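Local coordinates for VP5 (Halorubrum pleomorphic virus 2, PDB 6QGI), which probably mediates fusion of the viral envelope with the membrane of its archaeal host cell, at residues T116-V121 and N159-T164; T108-F113 and T170-T175; S163-S168 and S190-P195; S57-N62 and K229-E234. All coordinates share one frame; numbering follows the deposited sequence.

Interaction 1 of 4, residues T116-V121 and N159-T164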
loop_
_atom_site.group_PDB
_atom_site.type_symbol
_atom_site.label_atom_id
_atom_site.label_comp_id
_atom_site.label_asym_id
_atom_site.label_seq_id
_atom_site.Cartn_x
_atom_site.Cartn_y
_atom_site.Cartn_z
ATOM N N THR A 116 -3.105 -8.044 -10.077
ATOM C CA THR A 116 -1.879 -7.700 -9.348
ATOM C C THR A 116 -1.032 -8.964 -9.173
ATOM O O THR A 116 0.185 -8.891 -9.352
ATOM C CB THR A 116 -2.224 -7.040 -8.002
ATOM O OG1 THR A 116 -3.098 -5.938 -8.229
ATOM C CG2 THR A 116 -0.992 -6.562 -7.230
ATOM N N TRP A 117 -1.681 -10.115 -8.857
ATOM C CA TRP A 117 -1.041 -11.426 -8.707
ATOM C C TRP A 117 -0.606 -11.944 -10.083
ATOM O O TRP A 117 0.501 -12.469 -10.207
ATOM C CB TRP A 117 -1.979 -12.443 -8.004
ATOM C CG TRP A 117 -1.418 -13.841 -7.902
ATOM C CD1 TRP A 117 -1.618 -14.867 -8.777
ATOM C CD2 TRP A 117 -0.579 -14.364 -6.858
ATOM N NE1 TRP A 117 -0.952 -15.994 -8.349
ATOM C CE2 TRP A 117 -0.300 -15.712 -7.179
ATOM C CE3 TRP A 117 -0.023 -13.822 -5.689
ATOM C CZ2 TRP A 117 0.503 -16.526 -6.368
ATOM C CZ3 TRP A 117 0.770 -14.633 -4.887
ATOM C CH2 TRP A 117 1.018 -15.970 -5.224
ATOM N N ASN A 118 -1.475 -11.798 -11.107
ATOM C CA ASN A 118 -1.217 -12.229 -12.485
ATOM C C ASN A 118 0.002 -11.524 -13.078
ATOM O O ASN A 118 0.858 -12.201 -13.653
ATOM C CB ASN A 118 -2.447 -12.016 -13.361
ATOM C CG ASN A 118 -3.543 -13.008 -13.085
ATOM O OD1 ASN A 118 -3.377 -13.948 -12.303
ATOM N ND2 ASN A 118 -4.696 -12.811 -13.706
ATOM N N GLU A 119 0.129 -10.196 -12.868
ATOM C CA GLU A 119 1.275 -9.413 -13.344
ATOM C C GLU A 119 2.568 -9.860 -12.672
ATOM O O GLU A 119 3.622 -9.820 -13.306
ATOM C CB GLU A 119 1.062 -7.904 -13.130
ATOM C CG GLU A 119 1.729 -7.047 -14.198
ATOM C CD GLU A 119 1.352 -7.327 -15.643
ATOM O OE1 GLU A 119 0.176 -7.667 -15.905
ATOM O OE2 GLU A 119 2.236 -7.200 -16.520
ATOM N N SER A 120 2.485 -10.311 -11.412
ATOM C CA SER A 120 3.634 -10.811 -10.660
ATOM C C SER A 120 4.102 -12.172 -11.210
ATOM O O SER A 120 5.304 -12.368 -11.383
ATOM C CB SER A 120 3.294 -10.934 -9.179
ATOM O OG SER A 120 2.621 -9.810 -8.638
ATOM N N VAL A 121 3.150 -13.099 -11.493
ATOM C CA VAL A 121 3.422 -14.444 -12.030
ATOM C C VAL A 121 3.952 -14.314 -13.475
ATOM O O VAL A 121 4.919 -14.996 -13.823
ATOM C CB VAL A 121 2.189 -15.394 -11.937
ATOM C CG1 VAL A 121 2.484 -16.766 -12.546
ATOM C CG2 VAL A 121 1.725 -15.555 -10.495
ATOM N N ASN A 159 3.147 -20.117 -14.312
ATOM C CA ASN A 159 2.153 -20.311 -15.364
ATOM C C ASN A 159 1.246 -19.079 -15.419
ATOM O O ASN A 159 0.353 -18.961 -14.580
ATOM C CB ASN A 159 1.367 -21.592 -15.108
ATOM C CG ASN A 159 2.250 -22.758 -14.780
ATOM O OD1 ASN A 159 2.861 -23.373 -15.656
ATOM N ND2 ASN A 159 2.337 -23.083 -13.506
ATOM N N PRO A 160 1.498 -18.115 -16.345
ATOM C CA PRO A 160 0.669 -16.894 -16.382
ATOM C C PRO A 160 -0.777 -17.157 -16.787
ATOM O O PRO A 160 -1.051 -18.169 -17.433
ATOM C CB PRO A 160 1.365 -16.012 -17.435
ATOM C CG PRO A 160 2.692 -16.618 -17.655
ATOM C CD PRO A 160 2.534 -18.080 -17.393
ATOM N N SER A 161 -1.698 -16.235 -16.423
ATOM C CA SER A 161 -3.119 -16.328 -16.773
ATOM C C SER A 161 -3.267 -16.655 -18.263
ATOM O O SER A 161 -2.566 -16.079 -19.101
ATOM C CB SER A 161 -3.857 -15.041 -16.419
ATOM O OG SER A 161 -3.357 -13.914 -17.117
ATOM N N GLY A 162 -4.100 -17.644 -18.553
ATOM C CA GLY A 162 -4.308 -18.138 -19.905
ATOM C C GLY A 162 -3.669 -19.495 -20.120
ATOM O O GLY A 162 -4.217 -20.315 -20.863
ATOM N N SER A 163 -2.510 -19.754 -19.449
ATOM C CA SER A 163 -1.763 -21.017 -19.516
ATOM C C SER A 163 -2.597 -22.188 -19.007
ATOM O O SER A 163 -3.507 -21.989 -18.196
ATOM C CB SER A 163 -0.468 -20.931 -18.717
ATOM O OG SER A 163 0.413 -19.975 -19.281
ATOM N N THR A 164 -2.285 -23.410 -19.485
ATOM C CA THR A 164 -3.010 -24.632 -19.117
ATOM C C THR A 164 -2.906 -24.947 -17.614
ATOM O O THR A 164 -3.797 -25.612 -17.075
ATOM C CB THR A 164 -2.550 -25.827 -19.962
ATOM O OG1 THR A 164 -1.125 -25.884 -20.001
ATOM C CG2 THR A 164 -3.114 -25.785 -21.373
HETATM O O HOH W 1 -0.353 -13.907 -15.387
#
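Val121 lays its CG1 methyl over the backbone of Asn159 where the chain leaves strand 155-159, with CG1 3.7 Å from Asn159 O. The side chain of Val121 serves two neighbours at once. CG1 stands opposite the backbone N (chi1 178°) and faces the loop, while CG2 turns back along the helix and rests 3.4 Å above one face of the Trp117 ring, toward its rim. A branched aliphatic residue suits this place because each branch has its own surface to fill. One turn of helix away, Asn118 lies against Ser161, its ND2 3.6 Å from Ser161 CB. This is packing only, since the amide spends its polar atoms on strand 176-186: ND2 donates to Ser178 O, and OD1 accepts from Gly180 N. Asparagine fits because one short amide can both give and receive along an edge of backbone. The polar link between the segments runs through a water, which donates to Asn118 O at 2.7 Å and accepts from Ser161 N at 2.9 Å. Ser161 belongs to a type II turn from Pro160 to Ser163, closed by Ser163 N donating to Pro160 O at 3.0 Å. Gly162 takes its third position with a positive phi (107°), where a side chain would strike the preceding carbonyl. The contact thus joins helix 91-133 to the loop between two strands without any direct hydrogen bond. Van der Waals packing of Val121 and Asn118 brings the segments together, and the helix carbonyl and the loop N-H are both satisfied by the shared water.

Interaction 2 of 4, residues T108-F113 and T170-T175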
loop_
_atom_site.group_PDB
_atom_site.type_symbol
_atom_site.label_atom_id
_atom_site.label_comp_id
_atom_site.label_asym_id
_atom_site.label_seq_id
_atom_site.Cartn_x
_atom_site.Cartn_y
_atom_site.Cartn_z
ATOM N N THR A 108 -14.927 -5.935 -9.523
ATOM C CA THR A 108 -13.900 -4.920 -9.771
ATOM C C THR A 108 -12.808 -5.011 -8.698
ATOM O O THR A 108 -11.648 -4.782 -9.016
ATOM C CB THR A 108 -14.533 -3.522 -9.851
ATOM O OG1 THR A 108 -15.583 -3.544 -10.818
ATOM C CG2 THR A 108 -13.538 -2.444 -10.236
ATOM N N VAL A 109 -13.167 -5.381 -7.453
ATOM C CA VAL A 109 -12.204 -5.530 -6.355
ATOM C C VAL A 109 -11.426 -6.833 -6.574
ATOM O O VAL A 109 -10.194 -6.793 -6.563
ATOM C CB VAL A 109 -12.860 -5.447 -4.945
ATOM C CG1 VAL A 109 -11.849 -5.716 -3.835
ATOM C CG2 VAL A 109 -13.529 -4.094 -4.734
ATOM N N GLN A 110 -12.133 -7.966 -6.806
ATOM C CA GLN A 110 -11.517 -9.282 -7.057
ATOM C C GLN A 110 -10.587 -9.254 -8.268
ATOM O O GLN A 110 -9.490 -9.803 -8.197
ATOM C CB GLN A 110 -12.578 -10.361 -7.285
ATOM C CG GLN A 110 -13.374 -10.764 -6.059
ATOM C CD GLN A 110 -14.603 -11.548 -6.447
ATOM O OE1 GLN A 110 -15.291 -11.247 -7.434
ATOM N NE2 GLN A 110 -14.913 -12.568 -5.670
ATOM N N SER A 111 -11.024 -8.606 -9.373
ATOM C CA SER A 111 -10.248 -8.486 -10.610
ATOM C C SER A 111 -8.959 -7.734 -10.377
ATOM O O SER A 111 -7.922 -8.195 -10.830
ATOM C CB SER A 111 -11.054 -7.801 -11.710
ATOM O OG SER A 111 -12.234 -8.536 -11.981
ATOM N N ASN A 112 -9.010 -6.599 -9.657
ATOM C CA ASN A 112 -7.823 -5.791 -9.363
ATOM C C ASN A 112 -6.814 -6.575 -8.545
ATOM O O ASN A 112 -5.624 -6.528 -8.847
ATOM C CB ASN A 112 -8.202 -4.508 -8.636
ATOM C CG ASN A 112 -8.869 -3.480 -9.506
ATOM O OD1 ASN A 112 -8.619 -3.367 -10.713
ATOM N ND2 ASN A 112 -9.751 -2.709 -8.907
ATOM N N PHE A 113 -7.300 -7.317 -7.530
ATOM C CA PHE A 113 -6.502 -8.149 -6.639
ATOM C C PHE A 113 -5.829 -9.299 -7.404
ATOM O O PHE A 113 -4.665 -9.603 -7.154
ATOM C CB PHE A 113 -7.397 -8.685 -5.508
ATOM C CG PHE A 113 -6.755 -9.661 -4.552
ATOM C CD1 PHE A 113 -5.988 -9.213 -3.488
ATOM C CD2 PHE A 113 -6.974 -11.027 -4.675
ATOM C CE1 PHE A 113 -5.400 -10.117 -2.602
ATOM C CE2 PHE A 113 -6.388 -11.929 -3.787
ATOM C CZ PHE A 113 -5.612 -11.467 -2.752
ATOM N N THR A 170 -14.124 -17.918 -10.611
ATOM C CA THR A 170 -15.433 -17.361 -10.925
ATOM C C THR A 170 -15.629 -16.102 -10.070
ATOM O O THR A 170 -15.617 -16.180 -8.839
ATOM C CB THR A 170 -16.544 -18.406 -10.730
ATOM O OG1 THR A 170 -16.149 -19.643 -11.331
ATOM C CG2 THR A 170 -17.885 -17.946 -11.308
ATOM N N LEU A 171 -15.798 -14.945 -10.731
ATOM C CA LEU A 171 -16.009 -13.659 -10.070
ATOM C C LEU A 171 -17.444 -13.551 -9.548
ATOM O O LEU A 171 -18.295 -14.370 -9.915
ATOM C CB LEU A 171 -15.680 -12.508 -11.038
ATOM C CG LEU A 171 -14.228 -12.450 -11.533
ATOM C CD1 LEU A 171 -14.104 -11.644 -12.799
ATOM C CD2 LEU A 171 -13.307 -11.898 -10.475
ATOM N N ALA A 172 -17.711 -12.551 -8.676
ATOM C CA ALA A 172 -19.036 -12.311 -8.097
ATOM C C ALA A 172 -20.073 -12.072 -9.188
ATOM O O ALA A 172 -21.218 -12.505 -9.062
ATOM C CB ALA A 172 -18.981 -11.130 -7.156
ATOM N N ASP A 173 -19.636 -11.440 -10.294
ATOM C CA ASP A 173 -20.401 -11.152 -11.508
ATOM C C ASP A 173 -20.887 -12.438 -12.170
ATOM O O ASP A 173 -21.865 -12.411 -12.921
ATOM C CB ASP A 173 -19.507 -10.380 -12.504
ATOM C CG ASP A 173 -20.198 -9.295 -13.300
ATOM O OD1 ASP A 173 -21.445 -9.343 -13.419
ATOM O OD2 ASP A 173 -19.494 -8.397 -13.809
ATOM N N GLY A 174 -20.182 -13.536 -11.908
ATOM C CA GLY A 174 -20.481 -14.835 -12.491
ATOM C C GLY A 174 -19.580 -15.149 -13.666
ATOM O O GLY A 174 -19.589 -16.275 -14.171
ATOM N N THR A 175 -18.788 -14.144 -14.104
ATOM C CA THR A 175 -17.821 -14.271 -15.204
ATOM C C THR A 175 -16.583 -15.022 -14.699
ATOM O O THR A 175 -16.362 -15.086 -13.485
ATOM C CB THR A 175 -17.450 -12.887 -15.774
ATOM O OG1 THR A 175 -16.850 -12.095 -14.749
ATOM C CG2 THR A 175 -18.640 -12.155 -16.386
#
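Helix segment 108-113 faces the type I turn Leu171-Gly174, the nearest CA atoms being those of Gln110 and Leu171, 7.0 Å apart. Gln110 carries the polar contact: its OE1 receives Ala172 N at 3.0 Å, with an N-H...O angle of 160°, in the plane of the amide and on a lone pair. The chain beyond CG is extended, which gives glutamine the length to carry its carbonyl from the helix to the turn. Beside this bond the leucine makes van der Waals contacts. Leu171 CD2 packs on Gln110 CB at 3.6 Å, and its other methyl, CD1, lies 3.7 Å from Ser111 OG, a hydroxyl that is itself bonded back to Thr107 O in the helix. The turn keeps its form through Gly174 N donating to Leu171 O and Leu171 N donating to Thr175 O (2.8 Å), the pattern of a type I turn with a G1 beta bulge. Gly174 fills the bulge position, where phi is positive (100°). The hairpin joins strands 167-170 and 176-186, and its tip is wedged between two helices: Asp173 N bonds Thr107 OG1 on helix 91-133, and Ala172 also touches Leu239 and Arg243 on helix 225-253.

Interaction 3 of 4, residues S163-S168 and S190-P195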
loop_
_atom_site.group_PDB
_atom_site.type_symbol
_atom_site.label_atom_id
_atom_site.label_comp_id
_atom_site.label_asym_id
_atom_site.label_seq_id
_atom_site.Cartn_x
_atom_site.Cartn_y
_atom_site.Cartn_z
ATOM N N SER A 163 -2.510 -19.754 -19.449
ATOM C CA SER A 163 -1.763 -21.017 -19.516
ATOM C C SER A 163 -2.597 -22.188 -19.007
ATOM O O SER A 163 -3.507 -21.989 -18.196
ATOM C CB SER A 163 -0.468 -20.931 -18.717
ATOM O OG SER A 163 0.413 -19.975 -19.281
ATOM N N THR A 164 -2.285 -23.410 -19.485
ATOM C CA THR A 164 -3.010 -24.632 -19.117
ATOM C C THR A 164 -2.906 -24.947 -17.614
ATOM O O THR A 164 -3.797 -25.612 -17.075
ATOM C CB THR A 164 -2.550 -25.827 -19.962
ATOM O OG1 THR A 164 -1.125 -25.884 -20.001
ATOM C CG2 THR A 164 -3.114 -25.785 -21.373
ATOM N N ASP A 165 -1.856 -24.444 -16.936
ATOM C CA ASP A 165 -1.660 -24.693 -15.514
ATOM C C ASP A 165 -2.092 -23.487 -14.643
ATOM O O ASP A 165 -1.848 -23.482 -13.433
ATOM C CB ASP A 165 -0.215 -25.121 -15.239
ATOM C CG ASP A 165 0.105 -26.481 -15.828
ATOM O OD1 ASP A 165 -0.363 -27.496 -15.267
ATOM O OD2 ASP A 165 0.808 -26.529 -16.860
ATOM N N ALA A 166 -2.789 -22.503 -15.250
ATOM C CA ALA A 166 -3.364 -21.357 -14.545
ATOM C C ALA A 166 -4.777 -21.729 -14.095
ATOM O O ALA A 166 -5.497 -22.399 -14.839
ATOM C CB ALA A 166 -3.387 -20.130 -15.443
ATOM N N THR A 167 -5.162 -21.340 -12.869
ATOM C CA THR A 167 -6.480 -21.665 -12.297
ATOM C C THR A 167 -7.559 -20.743 -12.879
ATOM O O THR A 167 -7.251 -19.643 -13.327
ATOM C CB THR A 167 -6.426 -21.576 -10.754
ATOM O OG1 THR A 167 -5.200 -22.139 -10.286
ATOM C CG2 THR A 167 -7.591 -22.292 -10.071
ATOM N N SER A 168 -8.814 -21.209 -12.900
ATOM C CA SER A 168 -9.943 -20.416 -13.378
ATOM C C SER A 168 -10.804 -20.039 -12.180
ATOM O O SER A 168 -11.270 -20.918 -11.450
ATOM C CB SER A 168 -10.741 -21.179 -14.428
ATOM O OG SER A 168 -11.635 -20.307 -15.100
ATOM N N SER A 190 2.969 -31.926 -8.717
ATOM C CA SER A 190 3.391 -30.522 -8.713
ATOM C C SER A 190 2.512 -29.692 -7.786
ATOM O O SER A 190 1.335 -30.012 -7.611
ATOM C CB SER A 190 3.362 -29.941 -10.124
ATOM O OG SER A 190 4.297 -30.597 -10.966
ATOM N N TYR A 191 3.075 -28.633 -7.185
ATOM C CA TYR A 191 2.312 -27.745 -6.302
ATOM C C TYR A 191 2.020 -26.447 -7.021
ATOM O O TYR A 191 2.933 -25.846 -7.582
ATOM C CB TYR A 191 3.053 -27.468 -4.975
ATOM C CG TYR A 191 3.126 -28.634 -4.011
ATOM C CD1 TYR A 191 2.372 -29.786 -4.201
ATOM C CD2 TYR A 191 3.933 -28.563 -2.876
ATOM C CE1 TYR A 191 2.431 -30.852 -3.309
ATOM C CE2 TYR A 191 3.987 -29.620 -1.966
ATOM C CZ TYR A 191 3.237 -30.761 -2.185
ATOM O OH TYR A 191 3.306 -31.804 -1.296
ATOM N N TYR A 192 0.754 -26.018 -7.021
ATOM C CA TYR A 192 0.359 -24.781 -7.682
ATOM C C TYR A 192 -0.147 -23.786 -6.647
ATOM O O TYR A 192 -0.976 -24.137 -5.808
ATOM C CB TYR A 192 -0.692 -25.054 -8.769
ATOM C CG TYR A 192 -0.227 -26.027 -9.834
ATOM C CD1 TYR A 192 0.436 -25.582 -10.972
ATOM C CD2 TYR A 192 -0.468 -27.394 -9.711
ATOM C CE1 TYR A 192 0.843 -26.469 -11.967
ATOM C CE2 TYR A 192 -0.051 -28.294 -10.691
ATOM C CZ TYR A 192 0.603 -27.826 -11.818
ATOM O OH TYR A 192 1.013 -28.708 -12.792
ATOM N N TYR A 193 0.391 -22.559 -6.678
ATOM C CA TYR A 193 0.029 -21.501 -5.735
ATOM C C TYR A 193 -0.662 -20.354 -6.426
ATOM O O TYR A 193 -0.188 -19.864 -7.451
ATOM C CB TYR A 193 1.257 -20.948 -4.984
ATOM C CG TYR A 193 2.139 -21.972 -4.300
ATOM C CD1 TYR A 193 1.595 -23.065 -3.634
ATOM C CD2 TYR A 193 3.521 -21.794 -4.249
ATOM C CE1 TYR A 193 2.405 -23.990 -2.983
ATOM C CE2 TYR A 193 4.335 -22.695 -3.572
ATOM C CZ TYR A 193 3.775 -23.790 -2.942
ATOM O OH TYR A 193 4.593 -24.690 -2.316
ATOM N N ASP A 194 -1.756 -19.892 -5.822
ATOM C CA ASP A 194 -2.548 -18.757 -6.282
ATOM C C ASP A 194 -3.196 -18.115 -5.029
ATOM O O ASP A 194 -3.189 -18.758 -3.975
ATOM C CB ASP A 194 -3.583 -19.195 -7.357
ATOM C CG ASP A 194 -4.579 -20.257 -6.940
ATOM O OD1 ASP A 194 -4.511 -20.712 -5.808
ATOM O OD2 ASP A 194 -5.433 -20.608 -7.748
ATOM N N PRO A 195 -3.735 -16.875 -5.076
ATOM C CA PRO A 195 -4.311 -16.282 -3.854
ATOM C C PRO A 195 -5.514 -17.041 -3.257
ATOM O O PRO A 195 -5.812 -16.847 -2.077
ATOM C CB PRO A 195 -4.736 -14.883 -4.305
ATOM C CG PRO A 195 -3.963 -14.611 -5.525
ATOM C CD PRO A 195 -3.795 -15.924 -6.200
#
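Asp165 is the first residue of 163-168 to touch the other segment, reaching Tyr192 from the third position of the type I turn Ser163-Ala166. That turn is closed by Ala166 N donating to Ser163 O at 3.1 Å, and Asp165 points toward the tyrosine from it. The carboxylate and the phenol ring lie almost parallel, 7° apart, but neither simply covers the other. Asp165 CB is 3.7 Å from Tyr192 CE1, and OD1 comes within 3.1 Å of Tyr192 OH. Tyrosine suits the place because it is long enough to span the gap to the turn and brings its ring and hydroxyl beside the aspartate. Further along, Thr167 begins strand 167-170 and turns its hydroxyl toward Asp194. OG1 donates to Asp194 OD2 at 3.0 Å, meeting the oxygen from above the carboxylate plane, 44° out of it. The two side chains cross at about a right angle. With CG between backbone N and carbonyl carbon (chi1 59°), Asp194 brings OD2 to Thr167, while its other oxygen, OD1, bonds Ser197 OG, so two hydroxyls hold the group from separate oxygens. Both segments also pair with strand 176-186: Thr167 forms backbone bonds with Val179, and Tyr193 with Val182. This small antiparallel sheet therefore gains a side-chain connection beyond its backbone bonds. The chemistry is mixed, a carboxylate against a phenol at one end and a hydroxyl bound to a buried carboxylate at the other. Hydroxyl donors such as these would probably help to stabilise the negative charge of Asp194 in its buried position.

Interaction 4 of 4, residues S57-N62 and K229-E234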
loop_
_atom_site.group_PDB
_atom_site.type_symbol
_atom_site.label_atom_id
_atom_site.label_comp_id
_atom_site.label_asym_id
_atom_site.label_seq_id
_atom_site.Cartn_x
_atom_site.Cartn_y
_atom_site.Cartn_z
ATOM N N SER A 57 2.343 -2.285 -1.205
ATOM C CA SER A 57 1.789 -0.928 -1.240
ATOM C C SER A 57 0.312 -0.922 -1.561
ATOM O O SER A 57 -0.415 -0.049 -1.089
ATOM C CB SER A 57 2.524 -0.065 -2.259
ATOM O OG SER A 57 3.905 0.019 -1.962
ATOM N N THR A 58 -0.135 -1.889 -2.374
ATOM C CA THR A 58 -1.518 -1.951 -2.794
ATOM C C THR A 58 -2.314 -3.029 -2.060
ATOM O O THR A 58 -3.295 -2.691 -1.406
ATOM C CB THR A 58 -1.627 -2.133 -4.320
ATOM O OG1 THR A 58 -0.935 -3.322 -4.710
ATOM C CG2 THR A 58 -1.108 -0.924 -5.105
ATOM N N ILE A 59 -1.904 -4.306 -2.142
ATOM C CA ILE A 59 -2.701 -5.401 -1.583
ATOM C C ILE A 59 -2.196 -5.999 -0.245
ATOM O O ILE A 59 -2.987 -6.071 0.697
ATOM C CB ILE A 59 -2.820 -6.518 -2.657
ATOM C CG1 ILE A 59 -3.725 -6.078 -3.829
ATOM C CG2 ILE A 59 -3.314 -7.827 -2.035
ATOM C CD1 ILE A 59 -3.692 -6.973 -4.977
ATOM N N VAL A 60 -0.946 -6.486 -0.195
ATOM C CA VAL A 60 -0.396 -7.251 0.927
ATOM C C VAL A 60 -0.369 -6.457 2.241
ATOM O O VAL A 60 -0.745 -7.025 3.264
ATOM C CB VAL A 60 1.000 -7.856 0.588
ATOM C CG1 VAL A 60 1.521 -8.751 1.707
ATOM C CG2 VAL A 60 0.942 -8.643 -0.722
ATOM N N ASP A 61 0.038 -5.179 2.231
ATOM C CA ASP A 61 0.119 -4.399 3.476
ATOM C C ASP A 61 -1.219 -3.805 3.929
ATOM O O ASP A 61 -1.299 -3.306 5.048
ATOM C CB ASP A 61 1.176 -3.287 3.355
ATOM C CG ASP A 61 2.608 -3.742 3.596
ATOM O OD1 ASP A 61 2.831 -4.971 3.713
ATOM O OD2 ASP A 61 3.508 -2.864 3.673
ATOM N N ASN A 62 -2.274 -3.892 3.100
ATOM C CA ASN A 62 -3.567 -3.306 3.446
ATOM C C ASN A 62 -4.694 -4.347 3.396
ATOM O O ASN A 62 -5.555 -4.292 2.522
ATOM C CB ASN A 62 -3.876 -2.110 2.520
ATOM C CG ASN A 62 -2.685 -1.224 2.217
ATOM O OD1 ASN A 62 -2.012 -0.724 3.110
ATOM N ND2 ASN A 62 -2.394 -1.029 0.946
ATOM N N LYS A 229 -3.714 -15.436 0.574
ATOM C CA LYS A 229 -4.839 -16.272 1.016
ATOM C C LYS A 229 -5.679 -15.584 2.124
ATOM O O LYS A 229 -6.903 -15.583 1.970
ATOM C CB LYS A 229 -4.368 -17.669 1.469
ATOM C CG LYS A 229 -5.466 -18.592 1.996
ATOM C CD LYS A 229 -6.509 -18.929 0.946
ATOM C CE LYS A 229 -7.428 -20.027 1.406
ATOM N NZ LYS A 229 -8.650 -20.095 0.560
ATOM N N PRO A 230 -5.111 -14.973 3.204
ATOM C CA PRO A 230 -5.977 -14.308 4.195
ATOM C C PRO A 230 -6.769 -13.139 3.601
ATOM O O PRO A 230 -7.920 -12.949 3.994
ATOM C CB PRO A 230 -4.993 -13.816 5.263
ATOM C CG PRO A 230 -3.771 -14.623 5.066
ATOM C CD PRO A 230 -3.694 -14.842 3.595
ATOM N N ILE A 231 -6.167 -12.371 2.653
ATOM C CA ILE A 231 -6.829 -11.230 2.000
ATOM C C ILE A 231 -7.984 -11.743 1.120
ATOM O O ILE A 231 -9.075 -11.174 1.189
ATOM C CB ILE A 231 -5.854 -10.319 1.206
ATOM C CG1 ILE A 231 -4.698 -9.848 2.095
ATOM C CG2 ILE A 231 -6.594 -9.113 0.604
ATOM C CD1 ILE A 231 -3.488 -9.392 1.369
ATOM N N TYR A 232 -7.755 -12.826 0.327
ATOM C CA TYR A 232 -8.785 -13.441 -0.520
ATOM C C TYR A 232 -9.963 -13.942 0.330
ATOM O O TYR A 232 -11.110 -13.667 -0.017
ATOM C CB TYR A 232 -8.225 -14.601 -1.388
ATOM C CG TYR A 232 -9.322 -15.460 -1.990
ATOM C CD1 TYR A 232 -10.062 -15.017 -3.082
ATOM C CD2 TYR A 232 -9.695 -16.667 -1.395
ATOM C CE1 TYR A 232 -11.129 -15.758 -3.584
ATOM C CE2 TYR A 232 -10.763 -17.416 -1.888
ATOM C CZ TYR A 232 -11.473 -16.962 -2.988
ATOM O OH TYR A 232 -12.522 -17.700 -3.488
ATOM N N ASP A 233 -9.670 -14.717 1.404
ATOM C CA ASP A 233 -10.647 -15.309 2.327
ATOM C C ASP A 233 -11.524 -14.249 2.974
ATOM O O ASP A 233 -12.737 -14.445 3.032
ATOM C CB ASP A 233 -9.949 -16.145 3.418
ATOM C CG ASP A 233 -9.439 -17.500 2.973
ATOM O OD1 ASP A 233 -9.816 -17.942 1.865
ATOM O OD2 ASP A 233 -8.673 -18.127 3.742
ATOM N N GLU A 234 -10.919 -13.133 3.445
ATOM C CA GLU A 234 -11.626 -12.002 4.057
ATOM C C GLU A 234 -12.493 -11.303 3.002
ATOM O O GLU A 234 -13.624 -10.932 3.306
ATOM C CB GLU A 234 -10.636 -11.012 4.705
ATOM C CG GLU A 234 -11.276 -10.045 5.692
ATOM C CD GLU A 234 -10.327 -9.106 6.417
ATOM O OE1 GLU A 234 -9.268 -9.571 6.898
ATOM O OE2 GLU A 234 -10.658 -7.902 6.527
#
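Asn62 ND2 is held by two backbone carbonyls, Ser57 O and Thr58 O, each at 3.0 Å, and so ties Asn62 back to the turn that carries Ile59 and Val60, the residues that meet Ile231. Both acceptors lie near the plane of the Asn62 amide, although ND2 stands well above the planes of the carbonyls it meets. Asparagine suits the position because one NH2 can supply two hydrogens to neighbouring backbone oxygens, while its OD1 accepts from Tyr344 OH. The helix widens into a pi-type turn at 57-60. Ile59 O receives a weak bond from Asn62 N, at 3.3 Å, and the tip of Ile231 packs against that same oxygen, with CD1 3.4 Å away. CD1 also touches Ile59 CG2 at 3.8 Å and the backbone of Val60, 3.8 Å from its CA. An extended chi2 (159°) carries CD1 away from helix 225-253 toward Ile59, and the thin end of isoleucine can come close to both the Ile59 carbonyl and Val60 CA. On its own helix, Lys229 NZ forms a salt bridge with Asp233 OD1 at 2.8 Å, one turn further on, using the syn lone pair of the carboxylate; the amine also donates to Met196 O. Near it, Pro230, which has no N-H to give, lies where the helix is kinked. Ile59 and Ile231 both rest on Phe113 of helix 91-133, and Ile231 reaches Leu66 of helix 66-86 as well. Apolar side chains drawn from several helices and meeting in a buried layer are what is found in the core of a helical bundle, here in the helical part of the envelope protein.

How the interactions relate
Interaction 4 starts nearest the N terminus and, joining 57-62 to 229-234, closes a loop that contains all the other contacts. Within it, interaction 2 runs from 108-113 to 170-175 and encloses interaction 1, which begins further along the same helix 91-133. Interaction 3 starts on Ser163 and Thr164, where interaction 1 ends, and crosses interaction 2 because its second segment lies beyond 175. Interactions 1 and 2 therefore fasten the small antiparallel sheet to helix 91-133 at two places about 15 Å apart between centres, interaction 3 braces that sheet internally, and interaction 4 packs helices 37-60 and 225-253. Phe113 and Pro195 touch, bringing the sheet and helix contacts together.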